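Local atomic coordinates of inorganic pyrophosphatase (Ehrlichia chaffeensis, PDB entry 3LO0), a protein that probably catalyses the magnesium-dependent hydrolysis of inorganic pyrophosphate to two phosphate ions and works as a homohexamer. Residues V93-R98 against I107-V112; L128-H133 against N140-Y145; N38-I43 against N59-D64; S155-F160 against E175-V180. All blocks are in the same frame, centred on the assembly; numbering follows the deposited sequence.

Interaction 1 (V93-R98 against I107-V112)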
loop_
_atom_site.group_PDB
_atom_site.type_symbol
_atom_site.label_atom_id
_atom_site.label_comp_id
_atom_site.label_asym_id
_atom_site.label_seq_id
_atom_site.Cartn_x
_atom_site.Cartn_y
_atom_site.Cartn_z
ATOM N N VAL A 93 -17.264 14.773 -10.985
ATOM C CA VAL A 93 -17.695 13.434 -11.257
ATOM C C VAL A 93 -17.044 12.440 -10.280
ATOM O O VAL A 93 -15.813 12.426 -10.098
ATOM C CB VAL A 93 -17.345 13.025 -12.707
ATOM C CG1 VAL A 93 -17.918 11.639 -13.038
ATOM C CG2 VAL A 93 -17.812 14.061 -13.674
ATOM N N LEU A 94 -17.886 11.582 -9.708
ATOM C CA LEU A 94 -17.446 10.365 -9.042
ATOM C C LEU A 94 -17.448 9.217 -10.032
ATOM O O LEU A 94 -18.483 8.925 -10.622
ATOM C CB LEU A 94 -18.400 10.007 -7.905
ATOM C CG LEU A 94 -18.455 11.081 -6.823
ATOM C CD1 LEU A 94 -19.859 11.195 -6.246
ATOM C CD2 LEU A 94 -17.397 10.760 -5.736
ATOM N N VAL A 95 -16.321 8.541 -10.197
ATOM C CA VAL A 95 -16.273 7.376 -11.052
ATOM C C VAL A 95 -16.060 6.142 -10.197
ATOM O O VAL A 95 -15.013 5.975 -9.619
ATOM C CB VAL A 95 -15.180 7.456 -12.112
ATOM C CG1 VAL A 95 -15.312 6.281 -13.120
ATOM C CG2 VAL A 95 -15.228 8.836 -12.853
ATOM N N ALA A 96 -17.069 5.296 -10.104
ATOM C CA ALA A 96 -16.925 4.036 -9.380
ATOM C C ALA A 96 -15.992 3.137 -10.164
ATOM O O ALA A 96 -16.007 3.129 -11.388
ATOM C CB ALA A 96 -18.303 3.385 -9.199
ATOM N N SER A 97 -15.110 2.402 -9.481
ATOM C CA SER A 97 -14.241 1.512 -10.184
ATOM C C SER A 97 -13.795 0.335 -9.289
ATOM O O SER A 97 -14.006 0.358 -8.088
ATOM C CB SER A 97 -13.053 2.279 -10.758
ATOM O OG SER A 97 -12.149 2.642 -9.757
ATOM N N ARG A 98 -13.224 -0.695 -9.892
ATOM C CA ARG A 98 -12.810 -1.890 -9.136
ATOM C C ARG A 98 -11.471 -1.635 -8.447
ATOM O O ARG A 98 -11.118 -2.315 -7.465
ATOM C CB ARG A 98 -12.659 -3.105 -10.078
ATOM C CG ARG A 98 -13.915 -3.651 -10.740
ATOM C CD ARG A 98 -13.668 -5.066 -11.420
ATOM N NE ARG A 98 -13.006 -5.028 -12.739
ATOM C CZ ARG A 98 -11.804 -5.533 -13.041
ATOM N NH1 ARG A 98 -11.039 -6.145 -12.142
ATOM N NH2 ARG A 98 -11.346 -5.440 -14.279
ATOM N N ILE A 107 -10.121 8.934 -17.669
ATOM C CA ILE A 107 -10.928 7.734 -17.852
ATOM C C ILE A 107 -12.219 8.050 -18.616
ATOM O O ILE A 107 -12.905 9.054 -18.377
ATOM C CB ILE A 107 -11.199 7.017 -16.518
ATOM C CG1 ILE A 107 -11.922 5.670 -16.741
ATOM C CG2 ILE A 107 -11.942 7.938 -15.565
ATOM C CD1 ILE A 107 -11.961 4.765 -15.456
ATOM N N ARG A 108 -12.530 7.174 -19.559
ATOM C CA ARG A 108 -13.773 7.262 -20.294
ATOM C C ARG A 108 -14.880 6.620 -19.454
ATOM O O ARG A 108 -14.782 5.414 -19.031
ATOM C CB ARG A 108 -13.631 6.535 -21.605
ATOM C CG ARG A 108 -12.548 7.079 -22.500
ATOM C CD ARG A 108 -12.322 6.122 -23.675
ATOM N NE ARG A 108 -11.533 4.967 -23.241
ATOM C CZ ARG A 108 -11.118 3.991 -24.045
ATOM N NH1 ARG A 108 -11.430 4.000 -25.342
ATOM N NH2 ARG A 108 -10.381 3.000 -23.551
ATOM N N ALA A 109 -15.882 7.426 -19.136
ATOM C CA ALA A 109 -16.932 7.009 -18.224
ATOM C C ALA A 109 -18.293 7.297 -18.794
ATOM O O ALA A 109 -18.428 7.965 -19.818
ATOM C CB ALA A 109 -16.776 7.688 -16.862
ATOM N N ARG A 110 -19.310 6.760 -18.135
ATOM C CA ARG A 110 -20.675 7.110 -18.509
ATOM C C ARG A 110 -21.474 7.393 -17.276
ATOM O O ARG A 110 -21.386 6.655 -16.278
ATOM C CB ARG A 110 -21.335 6.073 -19.401
ATOM C CG ARG A 110 -21.367 4.679 -18.885
ATOM C CD ARG A 110 -22.025 3.730 -19.941
ATOM N NE ARG A 110 -22.000 2.380 -19.389
ATOM C CZ ARG A 110 -22.803 1.956 -18.408
ATOM N NH1 ARG A 110 -22.654 0.728 -17.928
ATOM N NH2 ARG A 110 -23.753 2.745 -17.909
ATOM N N PRO A 111 -22.198 8.506 -17.309
ATOM C CA PRO A 111 -22.947 8.898 -16.151
ATOM C C PRO A 111 -24.104 7.945 -15.936
ATOM O O PRO A 111 -24.663 7.427 -16.904
ATOM C CB PRO A 111 -23.499 10.266 -16.521
ATOM C CG PRO A 111 -23.511 10.274 -17.995
ATOM C CD PRO A 111 -22.520 9.335 -18.478
ATOM N N VAL A 112 -24.455 7.737 -14.679
ATOM C CA VAL A 112 -25.626 6.955 -14.349
ATOM C C VAL A 112 -26.574 7.648 -13.391
ATOM O O VAL A 112 -27.640 7.108 -13.084
ATOM C CB VAL A 112 -25.240 5.587 -13.804
ATOM C CG1 VAL A 112 -24.446 4.828 -14.886
ATOM C CG2 VAL A 112 -24.431 5.713 -12.501
#
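Val-95 sends its side chain across the interior of a beta-barrel to meet Ile-107 and Ala-109, and these three buried residues make all the contacts within 4.5 Å between 93-98 and 107-112. CB of Val-95 stops short of the opposite strand, 4.8 Å from CG2 of Ile-107, and the touching is left to its two methyls. With CG1 opposite the backbone N across the CA-CB bond (chi1 -172°), both branches are directed over the gap and each finds different carbons. CG1 of Val-95 rests 4.3 Å from CB of Ala-109 and also comes within 4.4 Å of CD1 of Ile-107. CG2 of Val-95, the other branch, meets CG2 of Ile-107 at 4.4 Å. The isoleucine therefore receives Val-95 from two places, at its branch methyl and at the end of its extended chain (chi2 168°), while the alanine offers the single methyl it has. All of these separations are at the relaxed end of van der Waals contact, and the CA atoms of Val-95 and Ala-109 stay 7.2 Å apart, farther than in a paired strand. What joins the segments is apolar surface alone. Arg-108, between the two contact residues of its strand, points away from Val-95, and its side chain packs on Val-63 of a neighbouring subunit. Strands 92-95 and 106-118 are not adjacent in the barrel: 124-131 separates them on one way round, pairing with both, and 76-79 and 37-41 on the other, with Val-39 of 37-41 packing on Val-95.

Interaction 2 (L128-H133 against N140-Y145)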
loop_
_atom_site.group_PDB
_atom_site.type_symbol
_atom_site.label_atom_id
_atom_site.label_comp_id
_atom_site.label_asym_id
_atom_site.label_seq_id
_atom_site.Cartn_x
_atom_site.Cartn_y
_atom_site.Cartn_z
ATOM N N LEU A 128 -22.470 10.814 -10.759
ATOM C CA LEU A 128 -21.999 9.451 -10.508
ATOM C C LEU A 128 -21.917 8.741 -11.854
ATOM O O LEU A 128 -22.873 8.696 -12.620
ATOM C CB LEU A 128 -22.930 8.666 -9.566
ATOM C CG LEU A 128 -22.520 7.210 -9.263
ATOM C CD1 LEU A 128 -21.193 7.191 -8.507
ATOM C CD2 LEU A 128 -23.681 6.389 -8.545
ATOM N N ALA A 129 -20.763 8.158 -12.146
ATOM C CA ALA A 129 -20.538 7.513 -13.431
ATOM C C ALA A 129 -19.770 6.228 -13.213
ATOM O O ALA A 129 -19.196 6.007 -12.135
ATOM C CB ALA A 129 -19.752 8.478 -14.382
ATOM N N VAL A 130 -19.782 5.373 -14.231
ATOM C CA VAL A 130 -19.052 4.139 -14.216
ATOM C C VAL A 130 -18.194 4.073 -15.452
ATOM O O VAL A 130 -18.459 4.783 -16.420
ATOM C CB VAL A 130 -19.959 2.913 -14.168
ATOM C CG1 VAL A 130 -20.785 2.908 -12.879
ATOM C CG2 VAL A 130 -20.832 2.824 -15.483
ATOM N N PRO A 131 -17.155 3.248 -15.413
ATOM C CA PRO A 131 -16.330 3.080 -16.609
ATOM C C PRO A 131 -17.140 2.514 -17.782
ATOM O O PRO A 131 -18.072 1.713 -17.578
ATOM C CB PRO A 131 -15.259 2.094 -16.165
ATOM C CG PRO A 131 -15.204 2.212 -14.651
ATOM C CD PRO A 131 -16.628 2.480 -14.267
ATOM N N THR A 132 -16.792 2.915 -18.999
ATOM C CA THR A 132 -17.494 2.402 -20.158
ATOM C C THR A 132 -17.132 0.936 -20.367
ATOM O O THR A 132 -16.112 0.459 -19.867
ATOM C CB THR A 132 -17.175 3.198 -21.435
ATOM O OG1 THR A 132 -15.781 3.101 -21.715
ATOM C CG2 THR A 132 -17.539 4.654 -21.231
ATOM N N HIS A 133 -17.950 0.252 -21.165
ATOM C CA HIS A 133 -17.818 -1.183 -21.357
ATOM C C HIS A 133 -16.451 -1.538 -21.929
ATOM O O HIS A 133 -15.910 -2.602 -21.639
ATOM C CB HIS A 133 -18.943 -1.734 -22.229
ATOM C CG HIS A 133 -18.781 -1.463 -23.688
ATOM N ND1 HIS A 133 -18.163 -2.357 -24.541
ATOM C CD2 HIS A 133 -19.182 -0.421 -24.453
ATOM C CE1 HIS A 133 -18.179 -1.866 -25.770
ATOM N NE2 HIS A 133 -18.793 -0.694 -25.747
ATOM N N ASN A 140 -21.311 -3.086 -16.741
ATOM C CA ASN A 140 -22.277 -3.159 -17.848
ATOM C C ASN A 140 -23.730 -3.091 -17.379
ATOM O O ASN A 140 -24.544 -2.423 -18.002
ATOM C CB ASN A 140 -22.085 -4.444 -18.682
ATOM C CG ASN A 140 -20.875 -4.395 -19.604
ATOM O OD1 ASN A 140 -20.254 -3.358 -19.780
ATOM N ND2 ASN A 140 -20.543 -5.538 -20.205
ATOM N N ASN A 141 -24.024 -3.746 -16.260
ATOM C CA ASN A 141 -25.385 -3.838 -15.724
ATOM C C ASN A 141 -25.838 -2.636 -14.896
ATOM O O ASN A 141 -26.982 -2.600 -14.429
ATOM C CB ASN A 141 -25.551 -5.131 -14.888
ATOM C CG ASN A 141 -24.892 -5.041 -13.510
ATOM O OD1 ASN A 141 -24.214 -4.052 -13.184
ATOM N ND2 ASN A 141 -25.070 -6.085 -12.701
ATOM N N ILE A 142 -24.957 -1.662 -14.700
ATOM C CA ILE A 142 -25.332 -0.430 -14.019
ATOM C C ILE A 142 -25.726 0.571 -15.115
ATOM O O ILE A 142 -24.868 1.106 -15.821
ATOM C CB ILE A 142 -24.188 0.107 -13.133
ATOM C CG1 ILE A 142 -23.686 -0.966 -12.161
ATOM C CG2 ILE A 142 -24.641 1.305 -12.284
ATOM C CD1 ILE A 142 -24.742 -1.422 -11.141
ATOM N N LYS A 143 -27.028 0.790 -15.277
ATOM C CA LYS A 143 -27.550 1.742 -16.275
ATOM C C LYS A 143 -28.101 3.015 -15.630
ATOM O O LYS A 143 -28.325 4.030 -16.312
ATOM C CB LYS A 143 -28.661 1.076 -17.118
ATOM C CG LYS A 143 -28.241 -0.226 -17.843
ATOM C CD LYS A 143 -26.983 -0.014 -18.670
ATOM C CE LYS A 143 -26.811 -1.056 -19.789
ATOM N NZ LYS A 143 -25.410 -0.986 -20.372
ATOM N N ASP A 144 -28.339 2.943 -14.324
ATOM C CA ASP A 144 -28.902 4.039 -13.559
ATOM C C ASP A 144 -28.355 3.894 -12.152
ATOM O O ASP A 144 -27.934 2.809 -11.751
ATOM C CB ASP A 144 -30.443 3.995 -13.581
ATOM C CG ASP A 144 -31.092 5.206 -12.897
ATOM O OD1 ASP A 144 -30.836 6.363 -13.290
ATOM O OD2 ASP A 144 -31.865 4.991 -11.935
ATOM N N TYR A 145 -28.317 4.994 -11.412
ATOM C CA TYR A 145 -27.687 4.982 -10.097
ATOM C C TYR A 145 -28.351 3.935 -9.179
ATOM O O TYR A 145 -27.663 3.288 -8.395
ATOM C CB TYR A 145 -27.750 6.374 -9.452
ATOM C CG TYR A 145 -29.118 6.727 -8.994
ATOM C CD1 TYR A 145 -29.539 6.380 -7.722
ATOM C CD2 TYR A 145 -30.017 7.388 -9.839
ATOM C CE1 TYR A 145 -30.818 6.657 -7.286
ATOM C CE2 TYR A 145 -31.317 7.665 -9.423
ATOM C CZ TYR A 145 -31.709 7.307 -8.134
ATOM O OH TYR A 145 -32.994 7.575 -7.701
HETATM O O HOH W 1 -19.719 -0.338 -18.138
#
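CB of His-133 lies 3.2 Å from OD1 of Asn-140, where the loop 140-145 returns to the end of strand 124-131. His-133 places its CG between the backbone N and the carbonyl carbon (chi1 77°), which turns the imidazole away and leaves the aliphatic base of the side chain facing the amide. Asn-140 instead sets CG anti to its carbonyl carbon (chi1 -75°), and its OD1 comes nearer. A water bridges the same end, donating firmly to O of Pro-131 at 2.7 Å and weakly to OD1 of Asn-140. On the loop itself, Lys-143 folds back through two bent torsions so that NZ reaches O of Asn-140 at 2.9 Å, in the carbonyl plane at a C=O...N angle of 152°. Farther in, the contact is apolar. CG1 of Val-130 meets the branch methyl CG2 of Ile-142 at 4.2 Å, whereas the longer arm of that isoleucine turns aside. Leu-128 crosses Tyr-145 at about a right angle, its CD2 set 4.2 Å from CB, and the tyrosine ring swings off to meet Trp-177. The loop thus covers the outer side of strand 124-131, between its neighbour 106-118, helix 150-162 and strand 173-179.

Interaction 3 (N38-I43 against N59-D64)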
loop_
_atom_site.group_PDB
_atom_site.type_symbol
_atom_site.label_atom_id
_atom_site.label_comp_id
_atom_site.label_asym_id
_atom_site.label_seq_id
_atom_site.Cartn_x
_atom_site.Cartn_y
_atom_site.Cartn_z
ATOM N N ASN A 38 -15.262 12.112 -20.795
ATOM C CA ASN A 38 -13.921 11.997 -20.306
ATOM C C ASN A 38 -13.871 12.602 -18.928
ATOM O O ASN A 38 -14.333 13.729 -18.695
ATOM C CB ASN A 38 -12.919 12.692 -21.200
ATOM C CG ASN A 38 -12.779 12.038 -22.540
ATOM O OD1 ASN A 38 -12.840 10.816 -22.665
ATOM N ND2 ASN A 38 -12.573 12.864 -23.569
ATOM N N VAL A 39 -13.275 11.876 -17.997
ATOM C CA VAL A 39 -13.099 12.422 -16.670
ATOM C C VAL A 39 -11.609 12.438 -16.304
ATOM O O VAL A 39 -10.922 11.408 -16.402
ATOM C CB VAL A 39 -13.883 11.596 -15.634
ATOM C CG1 VAL A 39 -13.763 12.253 -14.242
ATOM C CG2 VAL A 39 -15.348 11.416 -16.089
ATOM N N ILE A 40 -11.113 13.600 -15.904
ATOM C CA ILE A 40 -9.743 13.714 -15.401
ATOM C C ILE A 40 -9.801 13.478 -13.933
ATOM O O ILE A 40 -10.484 14.213 -13.224
ATOM C CB ILE A 40 -9.115 15.091 -15.661
ATOM C CG1 ILE A 40 -8.880 15.242 -17.154
ATOM C CG2 ILE A 40 -7.772 15.200 -14.878
ATOM C CD1 ILE A 40 -8.140 16.502 -17.569
ATOM N N ILE A 41 -9.137 12.425 -13.475
ATOM C CA ILE A 41 -9.145 12.059 -12.070
ATOM C C ILE A 41 -8.226 12.986 -11.261
ATOM O O ILE A 41 -7.065 13.246 -11.648
ATOM C CB ILE A 41 -8.763 10.576 -11.837
ATOM C CG1 ILE A 41 -9.763 9.616 -12.527
ATOM C CG2 ILE A 41 -8.741 10.260 -10.337
ATOM C CD1 ILE A 41 -11.226 9.856 -12.120
ATOM N N GLU A 42 -8.765 13.494 -10.166
ATOM C CA GLU A 42 -8.016 14.311 -9.233
ATOM C C GLU A 42 -7.597 13.564 -7.984
ATOM O O GLU A 42 -6.478 13.765 -7.492
ATOM C CB GLU A 42 -8.843 15.509 -8.812
ATOM C CG GLU A 42 -8.979 16.528 -9.885
ATOM C CD GLU A 42 -9.953 17.603 -9.514
ATOM O OE1 GLU A 42 -11.124 17.244 -9.223
ATOM O OE2 GLU A 42 -9.551 18.797 -9.523
ATOM N N ILE A 43 -8.511 12.734 -7.467
ATOM C CA ILE A 43 -8.312 11.989 -6.227
ATOM C C ILE A 43 -8.736 10.527 -6.439
ATOM O O ILE A 43 -9.862 10.254 -6.887
ATOM C CB ILE A 43 -9.208 12.587 -5.098
ATOM C CG1 ILE A 43 -8.857 14.072 -4.887
ATOM C CG2 ILE A 43 -9.079 11.783 -3.811
ATOM C CD1 ILE A 43 -9.783 14.814 -4.002
ATOM N N ASN A 59 -1.545 25.072 -14.169
ATOM C CA ASN A 59 -1.495 23.895 -15.027
ATOM C C ASN A 59 -0.827 22.708 -14.292
ATOM O O ASN A 59 -0.071 21.933 -14.884
ATOM C CB ASN A 59 -0.766 24.266 -16.329
ATOM C CG ASN A 59 -1.315 23.548 -17.554
ATOM O OD1 ASN A 59 -2.415 22.962 -17.549
ATOM N ND2 ASN A 59 -0.543 23.608 -18.637
ATOM N N LEU A 60 -1.135 22.573 -12.995
ATOM C CA LEU A 60 -0.566 21.530 -12.133
ATOM C C LEU A 60 -1.578 21.111 -11.060
ATOM O O LEU A 60 -2.462 21.874 -10.717
ATOM C CB LEU A 60 0.701 22.046 -11.432
ATOM C CG LEU A 60 2.025 22.164 -12.201
ATOM C CD1 LEU A 60 2.943 23.229 -11.571
ATOM C CD2 LEU A 60 2.734 20.810 -12.260
ATOM N N PHE A 61 -1.444 19.910 -10.529
ATOM C CA PHE A 61 -2.230 19.494 -9.349
ATOM C C PHE A 61 -1.663 20.147 -8.092
ATOM O O PHE A 61 -0.443 20.266 -7.962
ATOM C CB PHE A 61 -2.235 17.969 -9.174
ATOM C CG PHE A 61 -3.093 17.272 -10.172
ATOM C CD1 PHE A 61 -4.445 17.110 -9.946
ATOM C CD2 PHE A 61 -2.555 16.829 -11.376
ATOM C CE1 PHE A 61 -5.265 16.507 -10.899
ATOM C CE2 PHE A 61 -3.359 16.213 -12.337
ATOM C CZ PHE A 61 -4.721 16.053 -12.098
ATOM N N CYS A 62 -2.554 20.610 -7.220
ATOM C CA CYS A 62 -2.186 21.217 -5.936
ATOM C C CYS A 62 -2.921 20.497 -4.837
ATOM O O CYS A 62 -4.032 19.950 -5.050
ATOM C CB CYS A 62 -2.596 22.686 -5.868
ATOM S SG CYS A 62 -1.907 23.727 -7.178
ATOM N N VAL A 63 -2.303 20.500 -3.667
ATOM C CA VAL A 63 -2.959 20.017 -2.476
ATOM C C VAL A 63 -3.926 21.124 -2.050
ATOM O O VAL A 63 -3.496 22.185 -1.600
ATOM C CB VAL A 63 -1.953 19.693 -1.354
ATOM C CG1 VAL A 63 -2.663 19.176 -0.105
ATOM C CG2 VAL A 63 -0.948 18.632 -1.835
ATOM N N ASP A 64 -5.225 20.904 -2.234
ATOM C CA ASP A 64 -6.186 21.873 -1.733
ATOM C C ASP A 64 -6.157 21.846 -0.209
ATOM O O ASP A 64 -6.045 22.864 0.443
ATOM C CB ASP A 64 -7.601 21.570 -2.235
ATOM C CG ASP A 64 -8.596 22.699 -1.911
ATOM O OD1 ASP A 64 -8.174 23.801 -1.477
ATOM O OD2 ASP A 64 -9.809 22.495 -2.101
#
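OE2 of Glu-42 accepts a hydrogen bond from the backbone N of Phe-54, and the aliphatic part of the same side chain lies against Phe-61. Glu-42 and Ile-43 form a classic beta bulge opposite Tyr-77, at the corner where the chain leaves barrel strand 37-41. Phe-61 belongs to the antiparallel hairpin of strands 50-55 and 60-66, with a G1 bulge at Asn-59 and Leu-60, opposite Asp-55, where the second strand begins. One hairpin strand thus takes the carboxylate by its backbone while Phe-61 of the other meets CG of the glutamate. CG of Glu-42 approaches CE1 of Phe-61 at 3.8 Å, at the ring's edge and in its plane. Beyond CG the glutamate runs extended (chi2 172°), which carries the carboxylate on away from the ring, toward N of Phe-54, its plane tilted 59° to that of the phenyl group. Phe-61 holds its CG beside its own backbone N (chi1 -74°) and reaches across to the corner with its far end, while Phe-54 meets it edge-to-face. Met-102 of a neighbouring subunit also packs on this ring, and Phe-61 and Val-63 make backbone hydrogen bonds to that subunit, so the hairpin serves the hexamer as well as the barrel. Glu-42 comes within about 4 Å of the side chain of Tyr-77, a probable substrate-binding residue, and about 6 Å from a bound sulfate. Before the corner, on strand 37-41, CZ of Phe-61 sits 3.7 Å from the carbonyl O of Ile-41 and, at the ring's edge, 4.2 Å from CG2 of Ile-40.

Interaction 4 (S155-F160 against E175-V180)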
loop_
_atom_site.group_PDB
_atom_site.type_symbol
_atom_site.label_atom_id
_atom_site.label_comp_id
_atom_site.label_asym_id
_atom_site.label_seq_id
_atom_site.Cartn_x
_atom_site.Cartn_y
_atom_site.Cartn_z
ATOM N N SER A 155 -23.527 5.635 1.369
ATOM C CA SER A 155 -22.158 5.944 1.779
ATOM C C SER A 155 -21.638 7.196 1.076
ATOM O O SER A 155 -20.956 8.031 1.676
ATOM C CB SER A 155 -21.246 4.732 1.501
ATOM O OG SER A 155 -19.934 4.964 1.998
ATOM N N ILE A 156 -21.980 7.340 -0.201
ATOM C CA ILE A 156 -21.566 8.494 -0.953
ATOM C C ILE A 156 -22.210 9.770 -0.398
ATOM O O ILE A 156 -21.513 10.781 -0.201
ATOM C CB ILE A 156 -21.857 8.341 -2.502
ATOM C CG1 ILE A 156 -20.949 7.250 -3.131
ATOM C CG2 ILE A 156 -21.624 9.638 -3.217
ATOM C CD1 ILE A 156 -21.474 6.706 -4.497
ATOM N N SER A 157 -23.518 9.747 -0.163
ATOM C CA SER A 157 -24.179 10.987 0.293
ATOM C C SER A 157 -23.723 11.385 1.690
ATOM O O SER A 157 -23.518 12.566 1.925
ATOM C CB SER A 157 -25.697 10.931 0.215
ATOM O OG SER A 157 -26.198 9.744 0.755
ATOM N N HIS A 158 -23.488 10.398 2.561
ATOM C CA HIS A 158 -22.909 10.620 3.900
ATOM C C HIS A 158 -21.547 11.330 3.841
ATOM O O HIS A 158 -21.299 12.298 4.581
ATOM C CB HIS A 158 -22.783 9.278 4.618
ATOM C CG HIS A 158 -22.202 9.359 5.998
ATOM N ND1 HIS A 158 -20.844 9.454 6.238
ATOM C CD2 HIS A 158 -22.795 9.300 7.216
ATOM C CE1 HIS A 158 -20.632 9.476 7.544
ATOM N NE2 HIS A 158 -21.799 9.378 8.159
ATOM N N PHE A 159 -20.685 10.869 2.935
ATOM C CA PHE A 159 -19.357 11.455 2.744
ATOM C C PHE A 159 -19.440 12.939 2.491
ATOM O O PHE A 159 -18.795 13.730 3.192
ATOM C CB PHE A 159 -18.610 10.788 1.567
ATOM C CG PHE A 159 -17.293 11.437 1.269
ATOM C CD1 PHE A 159 -17.166 12.357 0.244
ATOM C CD2 PHE A 159 -16.187 11.169 2.061
ATOM C CE1 PHE A 159 -15.936 12.980 0.001
ATOM C CE2 PHE A 159 -14.953 11.788 1.820
ATOM C CZ PHE A 159 -14.829 12.685 0.787
ATOM N N PHE A 160 -20.219 13.335 1.480
ATOM C CA PHE A 160 -20.269 14.759 1.097
ATOM C C PHE A 160 -20.993 15.661 2.089
ATOM O O PHE A 160 -20.791 16.898 2.071
ATOM C CB PHE A 160 -20.894 14.947 -0.294
ATOM C CG PHE A 160 -19.994 14.538 -1.382
ATOM C CD1 PHE A 160 -18.912 15.322 -1.720
ATOM C CD2 PHE A 160 -20.178 13.341 -2.028
ATOM C CE1 PHE A 160 -18.024 14.901 -2.703
ATOM C CE2 PHE A 160 -19.319 12.934 -3.021
ATOM C CZ PHE A 160 -18.226 13.699 -3.355
ATOM N N GLU A 175 -30.020 16.850 -1.048
ATOM C CA GLU A 175 -31.356 16.812 -1.654
ATOM C C GLU A 175 -31.742 15.400 -2.121
ATOM O O GLU A 175 -32.923 15.035 -2.096
ATOM C CB GLU A 175 -31.432 17.787 -2.834
ATOM N N GLY A 176 -30.746 14.605 -2.529
ATOM C CA GLY A 176 -30.966 13.214 -2.966
ATOM C C GLY A 176 -30.386 12.883 -4.344
ATOM O O GLY A 176 -29.673 13.683 -4.938
ATOM N N TRP A 177 -30.713 11.688 -4.830
ATOM C CA TRP A 177 -30.259 11.190 -6.108
ATOM C C TRP A 177 -31.272 11.486 -7.186
ATOM O O TRP A 177 -32.479 11.467 -6.951
ATOM C CB TRP A 177 -30.023 9.677 -6.025
ATOM C CG TRP A 177 -28.880 9.369 -5.134
ATOM C CD1 TRP A 177 -28.919 9.085 -3.799
ATOM C CD2 TRP A 177 -27.514 9.326 -5.516
ATOM N NE1 TRP A 177 -27.647 8.876 -3.321
ATOM C CE2 TRP A 177 -26.762 9.010 -4.355
ATOM C CE3 TRP A 177 -26.841 9.548 -6.723
ATOM C CZ2 TRP A 177 -25.370 8.891 -4.368
ATOM C CZ3 TRP A 177 -25.443 9.408 -6.743
ATOM C CH2 TRP A 177 -24.726 9.095 -5.569
ATOM N N LYS A 178 -30.763 11.749 -8.377
ATOM C CA LYS A 178 -31.585 11.918 -9.557
ATOM C C LYS A 178 -30.964 11.040 -10.638
ATOM O O LYS A 178 -29.801 10.640 -10.537
ATOM C CB LYS A 178 -31.647 13.397 -9.970
ATOM N N ASP A 179 -31.763 10.754 -11.662
ATOM C CA ASP A 179 -31.518 9.658 -12.585
ATOM C C ASP A 179 -30.545 10.060 -13.680
ATOM O O ASP A 179 -30.131 11.190 -13.753
ATOM C CB ASP A 179 -32.859 9.125 -13.161
ATOM C CG ASP A 179 -33.638 10.163 -13.966
ATOM O OD1 ASP A 179 -33.028 11.093 -14.541
ATOM O OD2 ASP A 179 -34.893 10.047 -14.045
ATOM N N VAL A 180 -30.148 9.086 -14.481
ATOM C CA VAL A 180 -29.181 9.269 -15.551
ATOM C C VAL A 180 -29.519 10.422 -16.529
ATOM O O VAL A 180 -28.627 11.152 -16.966
ATOM C CB VAL A 180 -28.987 7.939 -16.290
ATOM C CG1 VAL A 180 -30.384 7.343 -16.732
ATOM C CG2 VAL A 180 -28.011 8.118 -17.482
HETATM O O HOH W 2 -28.065 7.952 -0.678
#
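Ile-156 presses on the benzo end of the Trp-177 indole, and this is the close half of the contact between helix 150-162 and strand 173-179. Its CG2 lies at the edge of the ring, near the ring plane, 3.9 Å from CH2 and 4.0 Å from CZ2 of Trp-177. CB of Ile-156 adds a touch on CZ2 at 4.0 Å, and its CD1 comes to 4.2 Å from CH2. With CG1 beside the backbone N (chi1 -68°), the isoleucine sends its branch methyl and its longer arm to the same corner of the indole, the two side chains crossing at about a right angle. At the pyrrole end the fit slackens. OG of Ser-157 stands 4.4 Å from NE1 of Trp-177, too far for a direct bond, and a water fills the role: it accepts from NE1 at 2.8 Å, in the plane of the ring, and lies 3.0 Å from OG. That hydroxyl is also hydrogen-bonded to O of Asn-154, one turn back in the helix. Just before the tryptophan, Glu-175 and Gly-176 form a classic beta bulge against Val-116 of strand 106-118; after it, Asp-179 is the N-cap of helix 180-189. Here the edge of Trp-177, on a strand added alongside 106-118, is set against the helix and joins the two; the barrel with its flanking helix is the fold of family I soluble pyrophosphatases.

In the fold
Interaction 1 lies inside the barrel; 2 and 4 join a loop and a helix to its outside, and 3 a hairpin to its corner. Interactions 1 and 2 have centres about 7 Å apart and are joined by strand pairing, with N of Arg-110 2.8 Å from O of Val-130. Interaction 3 joins interaction 1 through O of Ile-107, 2.9 Å from N of Val-39. Interactions 2 and 4 meet where OD1 of Asp-144 lies 3.1 Å from N of Val-180. Interaction 3 is about 22 Å, centre to centre, from 2 and 4. It stands nearest the probable active site: the side chain of Glu-42 is about 5 Å from that of Asp-92, a predicted magnesium ligand.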